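Local coordinates for protein HepC.19480.a.B1 (Helicobacter pylori, PDB 6MTZ) that is of unknown function but has the sequence motifs and two-domain build of DHH/DHHA1-family phosphoesterases, and so may hydrolyse phosphodiester bonds, at residues R176-S181 and D195-L200; E183-M188 and S269-G274; L249-K254 and N280-Q285; G273-L278 and Y292-A297. All blocks are in the same frame, centred on the assembly; numbering follows the deposited sequence.

Interaction 1 of 4, residues R176-S181 and D195-L200; sequences RMITQS and DYKLKL
Two nearly antiparallel helices, 168-180 and 190-203, in the helical part that follows the probable DHH domain's parallel sheet, are tied together by Lys197, which reaches Ile178 and Ser181 near the C-terminal end of the first helix. The axes of the short segments run at 159° to each other. The lysine chain is extended as far as CE and bends only at the last torsion (chi4 -60°), which brings NZ to three oxygens. It donates to Ile178 O at 2.9 Å, in the plane of that carbonyl. It also donates to Ser181 O at 2.8 Å, here from well above the carbonyl plane, and to Ser181 OG. That hydroxyl in turn donates to Met177 O, relaying the ammonium to a third main-chain oxygen. All these polar atoms are held within a buried contact. Around them the packing is apolar: Met177, bent at chi2 (-84°), sets SD 3.7 Å from Leu200 CB, with CE near the same atom, while Tyr217 and Leu221 of helix 213-228 also touch this methionine. Leu200 CD1 sits over the rim of one face of the Tyr196 ring and also approaches Ser181 CB. Ile178 CD1 adds a further contact, 4.0 Å from Lys197 CB.

Interaction 2 of 4, residues E183-M188 and S269-G274; sequences ELNRFM and SYSMGG
Phe187 and Tyr270 form the tightly packed part of this contact, a T-shaped pair in which the tyrosine turns its edge to the phenylalanine face. Tyr270 CD2 lies 3.4 Å above the Phe187 plane, over the ring centre, and the planes are inclined at 68°. Beside the rings, Met188, bent at chi2 (-63°), sets SD at the edge of the Phe187 ring, in its plane, where it accepts a weak hydrogen bond from Tyr270 N. Its CE reaches Ser269 CB at 3.8 Å, and its CG meets Met272 CG as the two methionine chains cross at about a right angle.

The other side is looser, polar and watered. Asn185, with CG anti to the backbone N (chi1 -179°), extends its amide toward Ser271; ND2 donates to Ser271 OG at 3.0 Å with the acceptor almost in the amide plane. One water joins Asn185 ND2 to Met272 O, and a second bridges Phe187 N and Ser271 OG. The Ser271 hydroxyl itself donates to Tyr270 O at 2.6 Å. Asn185 OD1 accepts from Met188 N at 2.8 Å, in the carbonyl plane, which orients the amide. This is an Asx motif at the head of three residues, 186-188, with helical backbone angles, in a loop that here meets the end of strand 264-270 in the probable DHHA1 domain, consistent with a junction between the helical region and that domain.

Interaction 3 of 4, residues L249-K254 and N280-Q285; sequences LLSLKK and NLFLTQ
The end of helix 238-251, continued by a type I turn from Ser251 to Lys254, faces the last turns of helix 276-285, the nearest alpha carbons being those of Ser251 and Phe282, 7.7 Å apart. Phe282 carries most of the contact. Its side chain leaves the backbone toward 249-254, with CG anti to the backbone N (chi1 -179°). Leu250 CB approaches the CD2-CE2 side of the ring obliquely, 4.1 Å from Phe282 CE2. Two further neighbours lie at the ring edge, near its plane: Ser251 N, 4.2 Å from Phe282 CE2, and Lys254 CG, 4.3 Å from Phe282 CZ. All of this is van der Waals packing at fairly generous separations, with 173 Å² buried in total. Helix 276-285 is the connecting helix of a beta-alpha-beta unit in the mixed sheet of the probable DHHA1 domain, and the contact sets that helix against the end of helix 238-251, which precedes the sheet in the chain. Phe282 also belongs to an aromatic group: Phe289 meets it edge to face, and Phe267 of strand 264-270 lies against it with the rings inclined. Toward the more exposed side, Ser251 OG and Gln285 OE1 remain 4.3 Å apart; the serine hydroxyl bonds instead to Thr247 O, one turn back in its own helix, and Gln285 OE1 has a weak hydrogen bond with Thr247 OG1.

Interaction 4 of 4, residues G273-L278 and Y292-A297; sequences GGISVL and YIDVNA
Asp294 and Gly273 make the polar link of this contact: the Gly273 N-H points almost straight at Asp294 OD2 (3.3 Å, N-H...O angle 162°), meeting the oxygen from above the carboxylate plane. A water lies beside the same pair, donating to Asp294 OD2 at 2.6 Å and accepting a weak bond from Gly273 N. Apolar contacts continue along the strand. Ile275 has CG1 between the backbone N and the carbonyl carbon (chi1 68°) and CG2 anti to the carbonyl carbon, so its branches part: CG2 packs on Asp294 CB at 3.8 Å, while CD1 comes 3.7 Å from Tyr292 CD1. Leu278, from the first turn of helix 276-285, brings CD2 3.2 Å from Tyr292 OH; both methyls approach the tyrosine ring obliquely.

In the next shell, Ser269 of the neighbouring parallel strand bonds through OG to both Asp294 OD1 and Tyr292 OH, fixing the polar ends of two residues whose side chains leave the same side of strand 291-295. Met272 N bonds to Asp294 OD1 as well, so each carboxylate oxygen takes a backbone N-H from the loop. Gly273 has backbone angles at which a beta carbon would press on the carbonyl oxygen of Met272. Ile275 occupies the N-cap position of the helix, and Ser302 and Arg304 of strand 300-305 touch its side chain. Loop 271-275 opens the crossover of the beta-alpha-beta unit of strand 264-270, helix 276-285 and strand 291-295. The chemistry implies that a carboxylate on the returning strand gathers consecutive N-H groups of the outgoing loop.

In the fold
Interactions 2, 3 and 4 cluster in and beside the mixed sheet of the probable DHHA1 domain, with centres 8 to 13 Å apart, whereas interaction 1 lies in the helical region before it, its centre 15 Å from that of interaction 2. Along the chain interaction 1 closes before 3 and 4 open, while interaction 2 spans the gap, pairing the loop between the helices of interaction 1 with the end of strand 264-270. Tyr196 OH and Glu183 OE1 join interactions 1 and 2. Interactions 2 and 4 share Gly273 and Gly274 and meet on neighbouring strands; interactions 3 and 4 both use helix 276-285. Contacts thus run from the helical region across what is probably the domain junction into the sheet.

Interaction 1 of 4, residues R176-S181 and D195-L200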
# COMPACT_ATOMS: atom_id res chain seq x y z
N ARG A 176 15.99 -0.45 -0.90
CA ARG A 176 15.69 -0.49 -2.33
C ARG A 176 14.65 -1.56 -2.65
O ARG A 176 13.81 -1.37 -3.52
CB ARG A 176 16.98 -0.71 -3.12
CG ARG A 176 16.78 -0.88 -4.64
CD ARG A 176 18.12 -0.77 -5.37
NE ARG A 176 19.11 -1.57 -4.66
CZ ARG A 176 19.32 -2.86 -4.89
NH1 ARG A 176 18.64 -3.47 -5.86
NH2 ARG A 176 20.22 -3.53 -4.17
N MET A 177 14.71 -2.71 -1.96
CA MET A 177 13.71 -3.75 -2.22
C MET A 177 12.30 -3.22 -2.03
O MET A 177 11.40 -3.50 -2.84
CB MET A 177 13.94 -4.96 -1.32
CG MET A 177 12.88 -6.08 -1.49
SD MET A 177 11.35 -5.88 -0.55
CE MET A 177 11.93 -6.37 1.08
N ILE A 178 12.07 -2.44 -0.97
CA ILE A 178 10.73 -1.95 -0.69
C ILE A 178 10.32 -0.92 -1.74
O ILE A 178 9.16 -0.90 -2.18
CB ILE A 178 10.67 -1.37 0.74
CG1 ILE A 178 10.78 -2.49 1.74
CG2 ILE A 178 9.37 -0.58 0.96
CD1 ILE A 178 9.57 -3.45 1.69
N THR A 179 11.25 -0.06 -2.16
CA THR A 179 10.93 0.97 -3.14
C THR A 179 10.55 0.36 -4.48
O THR A 179 9.67 0.88 -5.18
CB THR A 179 12.14 1.90 -3.32
OG1 THR A 179 12.42 2.60 -2.10
CG2 THR A 179 11.87 2.90 -4.42
N GLN A 180 11.19 -0.74 -4.86
CA GLN A 180 11.09 -1.28 -6.20
C GLN A 180 10.13 -2.46 -6.30
O GLN A 180 9.95 -2.99 -7.40
CB GLN A 180 12.47 -1.70 -6.70
CG GLN A 180 13.37 -0.49 -7.00
CD GLN A 180 14.76 -0.87 -7.56
OE1 GLN A 180 15.18 -2.03 -7.50
NE2 GLN A 180 15.46 0.10 -8.07
N SER A 181 9.52 -2.88 -5.20
CA SER A 181 8.55 -3.98 -5.26
C SER A 181 7.15 -3.42 -5.54
O SER A 181 6.22 -3.55 -4.75
CB SER A 181 8.60 -4.82 -3.99
OG SER A 181 8.46 -4.03 -2.79
N ASP A 195 1.06 -7.70 1.80
CA ASP A 195 1.47 -9.08 2.04
C ASP A 195 2.73 -9.42 1.25
O ASP A 195 3.64 -10.09 1.75
CB ASP A 195 0.35 -10.04 1.65
CG ASP A 195 -0.84 -9.97 2.59
OD1 ASP A 195 -0.77 -9.25 3.61
OD2 ASP A 195 -1.85 -10.64 2.31
N TYR A 196 2.77 -8.98 -0.01
CA TYR A 196 3.92 -9.22 -0.88
C TYR A 196 5.20 -8.61 -0.29
O TYR A 196 6.22 -9.30 -0.14
CB TYR A 196 3.59 -8.65 -2.25
CG TYR A 196 4.66 -8.63 -3.31
CD1 TYR A 196 5.42 -9.76 -3.62
CD2 TYR A 196 4.85 -7.49 -4.06
CE1 TYR A 196 6.37 -9.71 -4.64
CE2 TYR A 196 5.77 -7.43 -5.06
CZ TYR A 196 6.54 -8.52 -5.35
OH TYR A 196 7.45 -8.39 -6.38
N LYS A 197 5.18 -7.31 0.00
CA LYS A 197 6.35 -6.66 0.57
C LYS A 197 6.74 -7.31 1.88
O LYS A 197 7.92 -7.57 2.12
CB LYS A 197 6.11 -5.15 0.79
CG LYS A 197 5.88 -4.34 -0.50
CD LYS A 197 5.63 -2.88 -0.20
CE LYS A 197 5.39 -2.03 -1.44
NZ LYS A 197 6.51 -2.04 -2.38
N LEU A 198 5.75 -7.62 2.73
CA LEU A 198 6.08 -8.19 4.04
C LEU A 198 6.64 -9.59 3.89
O LEU A 198 7.52 -9.99 4.66
CB LEU A 198 4.85 -8.20 4.95
CG LEU A 198 4.38 -6.82 5.39
CD1 LEU A 198 3.40 -6.98 6.53
CD2 LEU A 198 5.55 -5.95 5.79
N LYS A 199 6.13 -10.36 2.93
CA LYS A 199 6.73 -11.66 2.65
C LYS A 199 8.19 -11.50 2.25
O LYS A 199 9.07 -12.18 2.78
CB LYS A 199 5.96 -12.40 1.55
N LEU A 200 8.47 -10.58 1.32
CA LEU A 200 9.84 -10.37 0.87
C LEU A 200 10.75 -9.94 2.02
O LEU A 200 11.90 -10.39 2.11
CB LEU A 200 9.88 -9.30 -0.24
CG LEU A 200 9.17 -9.66 -1.56
CD1 LEU A 200 9.04 -8.44 -2.44
CD2 LEU A 200 9.95 -10.75 -2.29

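Interaction 2 of 4, residues E183-M188 and S269-G274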
# COMPACT_ATOMS: atom_id res chain seq x y z
N GLU A 183 5.25 -4.22 -8.21
CA GLU A 183 4.54 -5.07 -9.17
C GLU A 183 3.05 -5.21 -8.87
O GLU A 183 2.30 -5.58 -9.77
CB GLU A 183 5.19 -6.46 -9.21
CG GLU A 183 6.60 -6.51 -9.83
CD GLU A 183 7.67 -5.97 -8.89
OE1 GLU A 183 7.38 -5.89 -7.67
OE2 GLU A 183 8.77 -5.61 -9.37
N LEU A 184 2.62 -4.99 -7.62
CA LEU A 184 1.19 -4.96 -7.28
C LEU A 184 0.81 -3.53 -6.92
O LEU A 184 1.22 -3.02 -5.86
CB LEU A 184 0.86 -5.92 -6.13
CG LEU A 184 1.20 -7.41 -6.30
CD1 LEU A 184 0.88 -8.19 -5.02
CD2 LEU A 184 0.46 -8.04 -7.49
N ASN A 185 0.02 -2.89 -7.78
CA ASN A 185 -0.45 -1.53 -7.53
C ASN A 185 -1.04 -1.40 -6.14
O ASN A 185 -1.95 -2.15 -5.75
CB ASN A 185 -1.50 -1.13 -8.58
CG ASN A 185 -2.00 0.29 -8.38
OD1 ASN A 185 -2.97 0.52 -7.68
ND2 ASN A 185 -1.34 1.25 -9.03
N ARG A 186 -0.53 -0.41 -5.39
CA ARG A 186 -0.91 -0.28 -3.98
C ARG A 186 -2.35 0.17 -3.83
O ARG A 186 -3.06 -0.31 -2.94
CB ARG A 186 0.04 0.69 -3.26
CG ARG A 186 -0.22 0.77 -1.75
CD ARG A 186 0.89 1.55 -0.99
NE ARG A 186 0.99 2.97 -1.33
CZ ARG A 186 0.32 3.95 -0.72
NH1 ARG A 186 -0.50 3.68 0.29
NH2 ARG A 186 0.48 5.21 -1.10
N PHE A 187 -2.80 1.09 -4.69
CA PHE A 187 -4.17 1.58 -4.57
C PHE A 187 -5.18 0.47 -4.84
O PHE A 187 -6.14 0.30 -4.09
CB PHE A 187 -4.44 2.74 -5.54
CG PHE A 187 -5.84 3.29 -5.42
CD1 PHE A 187 -6.88 2.74 -6.15
CD2 PHE A 187 -6.12 4.30 -4.53
CE1 PHE A 187 -8.19 3.22 -6.00
CE2 PHE A 187 -7.41 4.78 -4.38
CZ PHE A 187 -8.44 4.24 -5.11
N MET A 188 -4.98 -0.27 -5.92
CA MET A 188 -5.98 -1.26 -6.30
C MET A 188 -5.92 -2.51 -5.42
O MET A 188 -6.95 -3.14 -5.20
CB MET A 188 -5.81 -1.65 -7.78
CG MET A 188 -6.08 -0.49 -8.77
SD MET A 188 -7.76 0.15 -8.73
CE MET A 188 -8.70 -1.21 -9.47
N SER A 269 -9.77 1.14 -13.66
CA SER A 269 -8.80 1.07 -12.58
C SER A 269 -8.25 2.47 -12.31
O SER A 269 -8.55 3.42 -13.04
CB SER A 269 -7.68 0.08 -12.92
OG SER A 269 -6.83 0.61 -13.92
N TYR A 270 -7.40 2.58 -11.28
CA TYR A 270 -6.90 3.88 -10.83
C TYR A 270 -5.46 3.78 -10.40
O TYR A 270 -5.12 2.91 -9.59
CB TYR A 270 -7.73 4.41 -9.67
CG TYR A 270 -7.33 5.77 -9.14
CD1 TYR A 270 -7.56 6.91 -9.89
CD2 TYR A 270 -6.78 5.91 -7.86
CE1 TYR A 270 -7.23 8.17 -9.42
CE2 TYR A 270 -6.45 7.18 -7.37
CZ TYR A 270 -6.67 8.30 -8.15
OH TYR A 270 -6.36 9.56 -7.68
N SER A 271 -4.61 4.67 -10.93
CA SER A 271 -3.18 4.80 -10.66
C SER A 271 -2.34 3.65 -11.22
O SER A 271 -1.15 3.55 -10.89
CB SER A 271 -2.88 4.94 -9.16
OG SER A 271 -2.94 3.68 -8.49
N MET A 272 -2.88 2.81 -12.10
CA MET A 272 -2.08 1.64 -12.51
C MET A 272 -0.97 1.98 -13.50
O MET A 272 -0.00 1.22 -13.59
CB MET A 272 -3.00 0.56 -13.06
CG MET A 272 -3.96 0.08 -11.98
SD MET A 272 -4.58 -1.58 -12.21
CE MET A 272 -3.09 -2.55 -11.95
N GLY A 273 -1.09 3.09 -14.23
CA GLY A 273 0.05 3.62 -14.99
C GLY A 273 0.11 3.07 -16.41
O GLY A 273 -0.75 3.39 -17.24
N GLY A 274 1.14 2.28 -16.70
CA GLY A 274 1.30 1.67 -18.02
C GLY A 274 0.48 0.40 -18.13
O GLY A 274 0.76 -0.59 -17.45
O HOH W 1 0.92 0.18 -10.73
O HOH W 2 -1.38 3.09 -6.30

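Interaction 3 of 4, residues L249-K254 and N280-Q285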
# COMPACT_ATOMS: atom_id res chain seq x y z
N LEU A 249 -6.37 -10.51 -9.59
CA LEU A 249 -6.99 -9.69 -8.55
C LEU A 249 -8.04 -8.75 -9.14
O LEU A 249 -9.04 -8.48 -8.48
CB LEU A 249 -5.92 -8.92 -7.79
CG LEU A 249 -4.91 -9.83 -7.08
CD1 LEU A 249 -3.78 -9.01 -6.45
CD2 LEU A 249 -5.60 -10.68 -6.01
N LEU A 250 -7.83 -8.27 -10.37
CA LEU A 250 -8.84 -7.42 -10.99
C LEU A 250 -10.10 -8.21 -11.33
O LEU A 250 -11.21 -7.67 -11.24
CB LEU A 250 -8.29 -6.75 -12.26
CG LEU A 250 -7.20 -5.68 -12.09
CD1 LEU A 250 -6.73 -5.17 -13.44
CD2 LEU A 250 -7.68 -4.54 -11.20
N SER A 251 -9.94 -9.48 -11.72
CA SER A 251 -11.10 -10.29 -12.14
C SER A 251 -12.11 -10.42 -11.02
O SER A 251 -13.31 -10.55 -11.28
CB SER A 251 -10.65 -11.67 -12.61
OG SER A 251 -9.97 -11.59 -13.85
N LEU A 252 -11.66 -10.34 -9.76
CA LEU A 252 -12.58 -10.38 -8.64
C LEU A 252 -13.29 -9.05 -8.40
O LEU A 252 -14.12 -8.97 -7.50
CB LEU A 252 -11.84 -10.78 -7.37
CG LEU A 252 -10.77 -11.88 -7.46
CD1 LEU A 252 -10.15 -12.09 -6.10
CD2 LEU A 252 -11.34 -13.19 -8.00
N LYS A 253 -12.97 -8.00 -9.17
CA LYS A 253 -13.52 -6.66 -8.96
C LYS A 253 -14.47 -6.24 -10.08
O LYS A 253 -14.81 -5.05 -10.17
CB LYS A 253 -12.37 -5.64 -8.85
CG LYS A 253 -11.48 -5.77 -7.61
CD LYS A 253 -10.28 -4.82 -7.69
CE LYS A 253 -9.31 -5.02 -6.55
NZ LYS A 253 -9.90 -4.52 -5.29
N LYS A 254 -14.90 -7.17 -10.92
CA LYS A 254 -15.63 -6.81 -12.14
C LYS A 254 -16.88 -6.02 -11.83
O LYS A 254 -17.24 -5.09 -12.57
CB LYS A 254 -15.98 -8.07 -12.95
CG LYS A 254 -14.77 -8.76 -13.57
CD LYS A 254 -15.16 -9.83 -14.58
CE LYS A 254 -15.69 -11.09 -13.91
NZ LYS A 254 -15.90 -12.18 -14.90
N ASN A 280 -4.41 -5.76 -22.11
CA ASN A 280 -4.49 -6.81 -23.11
C ASN A 280 -4.81 -8.15 -22.47
O ASN A 280 -5.67 -8.90 -22.95
CB ASN A 280 -3.18 -6.88 -23.90
CG ASN A 280 -3.29 -7.79 -25.13
OD1 ASN A 280 -3.81 -7.37 -26.17
ND2 ASN A 280 -2.80 -9.02 -25.02
N LEU A 281 -4.15 -8.47 -21.35
CA LEU A 281 -4.42 -9.72 -20.65
C LEU A 281 -5.80 -9.73 -20.01
O LEU A 281 -6.50 -10.74 -20.07
CB LEU A 281 -3.34 -9.97 -19.60
CG LEU A 281 -3.42 -11.28 -18.83
CD1 LEU A 281 -3.41 -12.48 -19.79
CD2 LEU A 281 -2.25 -11.34 -17.86
N PHE A 282 -6.22 -8.61 -19.40
CA PHE A 282 -7.54 -8.58 -18.79
C PHE A 282 -8.62 -8.80 -19.83
O PHE A 282 -9.57 -9.56 -19.62
CB PHE A 282 -7.81 -7.25 -18.07
CG PHE A 282 -9.16 -7.22 -17.40
CD1 PHE A 282 -10.28 -6.80 -18.09
CD2 PHE A 282 -9.32 -7.70 -16.11
CE1 PHE A 282 -11.53 -6.81 -17.48
CE2 PHE A 282 -10.56 -7.72 -15.50
CZ PHE A 282 -11.67 -7.28 -16.19
N LEU A 283 -8.52 -8.09 -20.95
CA LEU A 283 -9.54 -8.20 -21.99
C LEU A 283 -9.56 -9.59 -22.60
O LEU A 283 -10.64 -10.09 -22.95
CB LEU A 283 -9.30 -7.12 -23.05
CG LEU A 283 -9.51 -5.71 -22.50
CD1 LEU A 283 -9.05 -4.63 -23.48
CD2 LEU A 283 -10.97 -5.49 -22.12
N THR A 284 -8.41 -10.25 -22.71
CA THR A 284 -8.41 -11.62 -23.22
C THR A 284 -9.09 -12.56 -22.24
O THR A 284 -9.97 -13.35 -22.63
CB THR A 284 -6.98 -12.08 -23.51
OG1 THR A 284 -6.37 -11.21 -24.47
CG2 THR A 284 -6.98 -13.49 -24.05
N GLN A 285 -8.72 -12.49 -20.96
CA GLN A 285 -9.31 -13.36 -19.95
C GLN A 285 -10.78 -13.04 -19.68
O GLN A 285 -11.50 -13.89 -19.16
CB GLN A 285 -8.52 -13.25 -18.63
CG GLN A 285 -7.08 -13.78 -18.66
CD GLN A 285 -6.36 -13.52 -17.33
OE1 GLN A 285 -6.85 -12.79 -16.48
NE2 GLN A 285 -5.19 -14.13 -17.16

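Interaction 4 of 4, residues G273-L278 and Y292-A297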
# COMPACT_ATOMS: atom_id res chain seq x y z
N GLY A 273 -1.09 3.09 -14.23
CA GLY A 273 0.05 3.62 -14.99
C GLY A 273 0.11 3.07 -16.41
O GLY A 273 -0.75 3.39 -17.24
N GLY A 274 1.14 2.28 -16.70
CA GLY A 274 1.30 1.67 -18.02
C GLY A 274 0.48 0.40 -18.13
O GLY A 274 0.76 -0.59 -17.45
N ILE A 275 -0.53 0.40 -19.00
CA ILE A 275 -1.59 -0.59 -18.92
C ILE A 275 -1.64 -1.49 -20.15
O ILE A 275 -2.57 -2.30 -20.27
CB ILE A 275 -2.95 0.08 -18.68
CG1 ILE A 275 -3.36 0.88 -19.92
CG2 ILE A 275 -2.90 1.01 -17.46
CD1 ILE A 275 -4.83 1.17 -19.95
N SER A 276 -0.67 -1.39 -21.06
CA SER A 276 -0.77 -2.16 -22.30
C SER A 276 -0.81 -3.67 -22.02
O SER A 276 -1.77 -4.35 -22.36
CB SER A 276 0.37 -1.80 -23.25
OG SER A 276 0.15 -0.51 -23.81
N VAL A 277 0.22 -4.19 -21.35
CA VAL A 277 0.24 -5.62 -21.03
C VAL A 277 -0.95 -5.98 -20.15
O VAL A 277 -1.65 -6.98 -20.40
CB VAL A 277 1.57 -6.01 -20.36
CG1 VAL A 277 1.68 -7.55 -20.24
CG2 VAL A 277 2.75 -5.41 -21.12
N LEU A 278 -1.21 -5.17 -19.13
CA LEU A 278 -2.28 -5.47 -18.18
C LEU A 278 -3.63 -5.56 -18.88
O LEU A 278 -4.36 -6.54 -18.72
CB LEU A 278 -2.32 -4.39 -17.09
CG LEU A 278 -3.45 -4.59 -16.09
CD1 LEU A 278 -3.07 -5.69 -15.11
CD2 LEU A 278 -3.79 -3.31 -15.37
N TYR A 292 -10.72 -1.09 -21.59
CA TYR A 292 -10.10 -0.93 -20.30
C TYR A 292 -9.74 0.54 -20.18
O TYR A 292 -9.30 1.16 -21.15
CB TYR A 292 -8.85 -1.83 -20.17
CG TYR A 292 -8.28 -1.90 -18.78
CD1 TYR A 292 -7.50 -0.86 -18.29
CD2 TYR A 292 -8.52 -2.99 -17.96
CE1 TYR A 292 -6.98 -0.91 -17.01
CE2 TYR A 292 -8.01 -3.04 -16.68
CZ TYR A 292 -7.24 -1.99 -16.21
OH TYR A 292 -6.72 -2.02 -14.95
N ILE A 293 -9.96 1.12 -18.99
CA ILE A 293 -9.68 2.53 -18.78
C ILE A 293 -9.03 2.69 -17.42
O ILE A 293 -9.52 2.16 -16.41
CB ILE A 293 -10.96 3.39 -18.92
CG1 ILE A 293 -10.66 4.86 -18.63
CG2 ILE A 293 -12.09 2.86 -18.03
CD1 ILE A 293 -11.83 5.78 -18.96
N ASP A 294 -7.88 3.37 -17.39
CA ASP A 294 -7.18 3.71 -16.16
C ASP A 294 -7.05 5.22 -16.07
O ASP A 294 -6.76 5.89 -17.07
CB ASP A 294 -5.79 3.05 -16.11
CG ASP A 294 -5.06 3.30 -14.80
OD1 ASP A 294 -5.41 2.67 -13.78
OD2 ASP A 294 -4.14 4.13 -14.81
N VAL A 295 -7.29 5.76 -14.88
CA VAL A 295 -7.14 7.18 -14.59
C VAL A 295 -6.11 7.33 -13.47
O VAL A 295 -6.03 6.48 -12.58
CB VAL A 295 -8.48 7.83 -14.18
CG1 VAL A 295 -8.37 9.35 -14.17
CG2 VAL A 295 -9.59 7.36 -15.11
N ASN A 296 -5.33 8.40 -13.52
CA ASN A 296 -4.43 8.71 -12.40
C ASN A 296 -4.93 9.96 -11.67
O ASN A 296 -5.95 10.54 -12.02
CB ASN A 296 -2.98 8.84 -12.88
CG ASN A 296 -2.73 10.06 -13.78
OD1 ASN A 296 -3.54 10.98 -13.86
ND2 ASN A 296 -1.57 10.06 -14.46
N ALA A 297 -4.18 10.35 -10.63
CA ALA A 297 -4.61 11.42 -9.74
C ALA A 297 -4.62 12.78 -10.42
O ALA A 297 -5.26 13.71 -9.90
CB ALA A 297 -3.69 11.48 -8.51
O HOH W 3 -2.25 5.56 -13.82